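Local coordinates for protein fluoroacetyl-CoA thioesterase (Streptomyces cattleya, PDB 3KUV) that hydrolyses fluoroacetyl-CoA to fluoroacetate and CoA before it can react with citrate synthase, and so confers resistance to fluoroacetate, at residues S94-G97 against R98-S101; P28-P31 against E32-E35. The protein carries 1 engineered substitution. One frame throughout, in Å; residues are numbered along the deposited sequence.

Contact 1: residues S94-G97 against R98-S101; sequences SVEG and RRLS. With ACT (acetate ion), chain F.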
loop_
_atom_site.group_PDB
_atom_site.type_symbol
_atom_site.label_atom_id
_atom_site.label_comp_id
_atom_site.label_asym_id
_atom_site.label_seq_id
_atom_site.Cartn_x
_atom_site.Cartn_y
_atom_site.Cartn_z
ATOM N N SER B 94 -18.722 -8.011 -6.032
ATOM C CA SER B 94 -19.909 -8.224 -5.176
ATOM C C SER B 94 -20.140 -7.062 -4.318
ATOM O O SER B 94 -19.230 -6.359 -3.953
ATOM C CB SER B 94 -19.741 -9.458 -4.293
ATOM O OG SER B 94 -18.637 -9.278 -3.377
ATOM N N VAL B 95 -21.419 -6.938 -3.900
ATOM C CA VAL B 95 -21.856 -5.947 -2.892
ATOM C C VAL B 95 -22.667 -6.719 -1.847
ATOM O O VAL B 95 -23.639 -7.467 -2.195
ATOM C CB VAL B 95 -22.686 -4.836 -3.501
ATOM C CG1 VAL B 95 -23.108 -3.887 -2.396
ATOM C CG2 VAL B 95 -21.938 -4.114 -4.492
ATOM N N GLU B 96 -22.241 -6.692 -0.622
ATOM C CA GLU B 96 -22.975 -7.423 0.479
ATOM C C GLU B 96 -23.112 -6.404 1.620
ATOM O O GLU B 96 -22.163 -6.269 2.422
ATOM C CB GLU B 96 -22.096 -8.574 0.980
ATOM C CG GLU B 96 -21.967 -9.905 0.181
ATOM C CD GLU B 96 -20.522 -10.577 0.107
ATOM O OE1 GLU B 96 -19.470 -10.125 0.701
ATOM O OE2 GLU B 96 -20.433 -11.605 -0.644
ATOM N N GLY B 97 -24.268 -5.716 1.743
ATOM C CA GLY B 97 -24.402 -4.700 2.812
ATOM C C GLY B 97 -23.379 -3.589 2.565
ATOM O O GLY B 97 -23.302 -3.009 1.493
ATOM N N ARG B 98 -22.569 -3.344 3.582
ATOM C CA ARG B 98 -21.597 -2.250 3.520
ATOM C C ARG B 98 -20.351 -2.702 2.796
ATOM O O ARG B 98 -19.472 -1.874 2.614
ATOM C CB ARG B 98 -21.216 -1.815 4.930
ATOM C CG ARG B 98 -20.252 -2.787 5.619
ATOM C CD ARG B 98 -19.868 -2.545 7.093
ATOM N NE ARG B 98 -19.643 -1.145 7.363
ATOM C CZ ARG B 98 -18.999 -0.688 8.431
ATOM N NH1 ARG B 98 -18.468 -1.559 9.309
ATOM N NH2 ARG B 98 -18.915 0.639 8.611
ATOM N N ARG B 99 -20.242 -3.989 2.480
ATOM C CA ARG B 99 -18.958 -4.551 1.947
ATOM C C ARG B 99 -18.979 -4.628 0.438
ATOM O O ARG B 99 -19.897 -5.204 -0.191
ATOM C CB ARG B 99 -18.700 -5.945 2.499
ATOM C CG ARG B 99 -17.343 -6.555 1.987
ATOM C CD ARG B 99 -17.190 -7.943 2.654
ATOM N NE ARG B 99 -16.455 -8.899 1.872
ATOM C CZ ARG B 99 -15.171 -9.156 2.036
ATOM N NH1 ARG B 99 -14.468 -8.509 2.964
ATOM N NH2 ARG B 99 -14.595 -10.074 1.275
ATOM N N LEU B 100 -17.955 -4.077 -0.233
ATOM C CA LEU B 100 -17.788 -4.079 -1.706
ATOM C C LEU B 100 -16.435 -4.761 -1.993
ATOM O O LEU B 100 -15.437 -4.439 -1.338
ATOM C CB LEU B 100 -17.843 -2.694 -2.382
ATOM C CG LEU B 100 -19.197 -1.989 -2.378
ATOM C CD1 LEU B 100 -19.432 -1.319 -1.041
ATOM C CD2 LEU B 100 -19.308 -0.972 -3.514
ATOM N N SER B 101 -16.395 -5.686 -2.936
ATOM C CA SER B 101 -15.220 -6.506 -3.238
ATOM C C SER B 101 -14.930 -6.306 -4.672
ATOM O O SER B 101 -15.855 -6.276 -5.571
ATOM C CB SER B 101 -15.531 -7.986 -3.010
ATOM O OG SER B 101 -15.852 -8.289 -1.617
HETATM C C ACT F . -10.941 -10.306 2.818
HETATM O O ACT F . -10.092 -10.451 3.823
HETATM O OXT ACT F . -11.487 -9.147 2.645
HETATM C CH3 ACT F . -11.391 -11.412 1.898
HETATM O O HOH W 1 -18.777 -8.046 -0.939
#
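E96 has CG anti to its carbonyl carbon (chi1 -78°) and bends at chi2, while R99 runs extended from CG to NE, with CG anti to its backbone N (chi1 -179°). Antiparallel pairing at the end of a beta hairpin of the hot dog sheet puts both on one face, and these torsions lay them side by side. A type II' turn from E96 to R99, with G97 at positive phi, joins the strands. The backbone bond from E96 N to R99 O is short and nearly straight, at 2.8 Å and 174°. R99 N returns a bond to E96 O at 3.0 Å, from well above that carbonyl plane. Further along, S101 N donates to S94 O at 3.1 Å. On the face away from S94, E96, R99 and S101, CG2 of V95 packs on CG of L100. The salt bridge is long and its hydrogen bond weak: E96 OE1 sits at the guanidinium edge, 3.5 Å from R99 NE, the planes nearly coplanar. A water lies within bonding reach of S94 OG, S101 OG, R99 O and E96 OE1, but its protons cannot serve every acceptor at once. R99 NH1 donates to OXT of an acetate ion, probably from the crystallisation liquor, at 3.1 Å.

Contact 2: residues P28-P31 against E32-E35; sequences PESP and EFAE
A serine N-cap opens the short helix 31-34, and S30 and F33 make its main contact. S30 turns OG opposite its own backbone N (chi1 170°), which brings the hydroxyl to the N-H groups at the start of the helix. There OG accepts from F33 N at 2.9 Å, with a fairly straight N-H...O angle of 163°. The bond satisfies a backbone N-H that has no earlier helical turn to pair with. The same OG lies 3.6 Å from F33 CG, approaching the ring obliquely. CB of S30 lies 3.8 Å from CB of F33.

The backbone bonds of this turn are weak. A34 N reaches S30 O at 3.2 Å and P31 O at 3.4 Å, both weak and well bent. CB of A34 rests against these two carbonyl oxygens. P31 occupies the first helical position, where its lack of an N-H costs no helix bond. Its ring lies beside E32, with CD 3.6 Å from E32 OE2.

The E32 carboxylate has its strong partner across the dimer interface: OE2 accepts from W51 NE1 of the second subunit. The ring of F33 meets the W51 ring of that subunit at about 45°, and in its own chain it makes an edge-to-face pair with F36. An acetate ion, probably from the crystallisation liquor, lies close to F33. The capped turn follows helix 23-26 and precedes helix 42-57, whose first residue is the active-site S42, an engineered position, its side chain about 8 Å from that of F33.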
loop_
_atom_site.group_PDB
_atom_site.type_symbol
_atom_site.label_atom_id
_atom_site.label_comp_id
_atom_site.label_asym_id
_atom_site.label_seq_id
_atom_site.Cartn_x
_atom_site.Cartn_y
_atom_site.Cartn_z
ATOM N N PRO B 28 10.123 9.424 3.668
ATOM C CA PRO B 28 11.383 10.260 3.718
ATOM C C PRO B 28 12.121 10.042 5.043
ATOM O O PRO B 28 13.351 10.304 5.071
ATOM C CB PRO B 28 10.841 11.665 3.689
ATOM C CG PRO B 28 9.433 11.559 2.923
ATOM C CD PRO B 28 8.877 10.225 3.545
ATOM N N GLU B 29 11.450 9.561 6.102
ATOM C CA GLU B 29 12.199 9.288 7.333
ATOM C C GLU B 29 12.946 7.933 7.351
ATOM O O GLU B 29 13.577 7.597 8.362
ATOM C CB GLU B 29 11.310 9.388 8.508
ATOM C CG GLU B 29 10.144 8.495 8.510
ATOM C CD GLU B 29 8.881 9.196 7.909
ATOM O OE1 GLU B 29 8.009 9.587 8.725
ATOM O OE2 GLU B 29 8.759 9.314 6.638
ATOM N N SER B 30 12.878 7.161 6.261
ATOM C CA SER B 30 13.557 5.867 6.218
ATOM C C SER B 30 14.828 6.006 5.466
ATOM O O SER B 30 14.820 6.238 4.245
ATOM C CB SER B 30 12.669 4.858 5.424
ATOM O OG SER B 30 13.442 3.678 5.179
ATOM N N PRO B 31 15.973 5.834 6.152
ATOM C CA PRO B 31 17.235 5.730 5.451
ATOM C C PRO B 31 17.350 4.578 4.487
ATOM O O PRO B 31 18.025 4.721 3.473
ATOM C CB PRO B 31 18.296 5.634 6.622
ATOM C CG PRO B 31 17.517 6.002 7.872
ATOM C CD PRO B 31 16.075 5.622 7.593
ATOM N N GLU B 32 16.621 3.491 4.778
ATOM C CA GLU B 32 16.683 2.357 3.867
ATOM C C GLU B 32 15.985 2.770 2.511
ATOM O O GLU B 32 16.544 2.527 1.413
ATOM C CB GLU B 32 15.915 1.132 4.469
ATOM C CG GLU B 32 16.741 0.483 5.592
ATOM C CD GLU B 32 16.663 1.199 6.929
ATOM O OE1 GLU B 32 17.423 0.758 7.797
ATOM O OE2 GLU B 32 15.780 2.005 7.231
ATOM N N PHE B 33 14.848 3.415 2.614
ATOM C CA PHE B 33 14.083 3.799 1.373
ATOM C C PHE B 33 14.785 4.881 0.578
ATOM O O PHE B 33 14.599 4.973 -0.646
ATOM C CB PHE B 33 12.649 4.211 1.667
ATOM C CG PHE B 33 11.713 3.082 2.068
ATOM C CD1 PHE B 33 10.386 3.364 2.259
ATOM C CD2 PHE B 33 12.166 1.786 2.253
ATOM C CE1 PHE B 33 9.417 2.370 2.617
ATOM C CE2 PHE B 33 11.260 0.759 2.647
ATOM C CZ PHE B 33 9.895 1.049 2.875
ATOM N N ALA B 34 15.647 5.647 1.251
ATOM C CA ALA B 34 16.299 6.776 0.606
ATOM C C ALA B 34 17.268 6.346 -0.474
ATOM O O ALA B 34 17.535 7.165 -1.373
ATOM C CB ALA B 34 16.984 7.658 1.723
ATOM N N GLU B 35 17.782 5.104 -0.412
ATOM C CA GLU B 35 18.718 4.544 -1.387
ATOM C C GLU B 35 18.071 3.684 -2.483
ATOM O O GLU B 35 18.778 3.073 -3.306
ATOM C CB GLU B 35 19.842 3.732 -0.724
ATOM C CG GLU B 35 19.437 2.552 0.143
ATOM C CD GLU B 35 20.661 1.788 0.791
ATOM O OE1 GLU B 35 20.477 1.118 1.849
ATOM O OE2 GLU B 35 21.803 1.863 0.260
#

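In the fold
From the N terminus, the chain runs through strand 10-16 and helix 23-26 before reaching contact 2. Contact 2 is local: it ends the loop after helix 23-26 and starts helix 31-34. Helix 42-57 and strand 65-75 follow. Contact 1 comes later, where it closes the tight turn between strands 85-96 and 99-107. The two contacts are in series, so neither encloses nor crosses the other. Their centres are 37 Å apart, on opposite sides of the chain's centre, and their nearest atoms are about 26 Å apart. Contact 1 joins two neighbouring strands inside the sheet, and L100 continues the pairing to R120 on strand 112-124. Contact 2 lies against the second subunit, which does not touch contact 1.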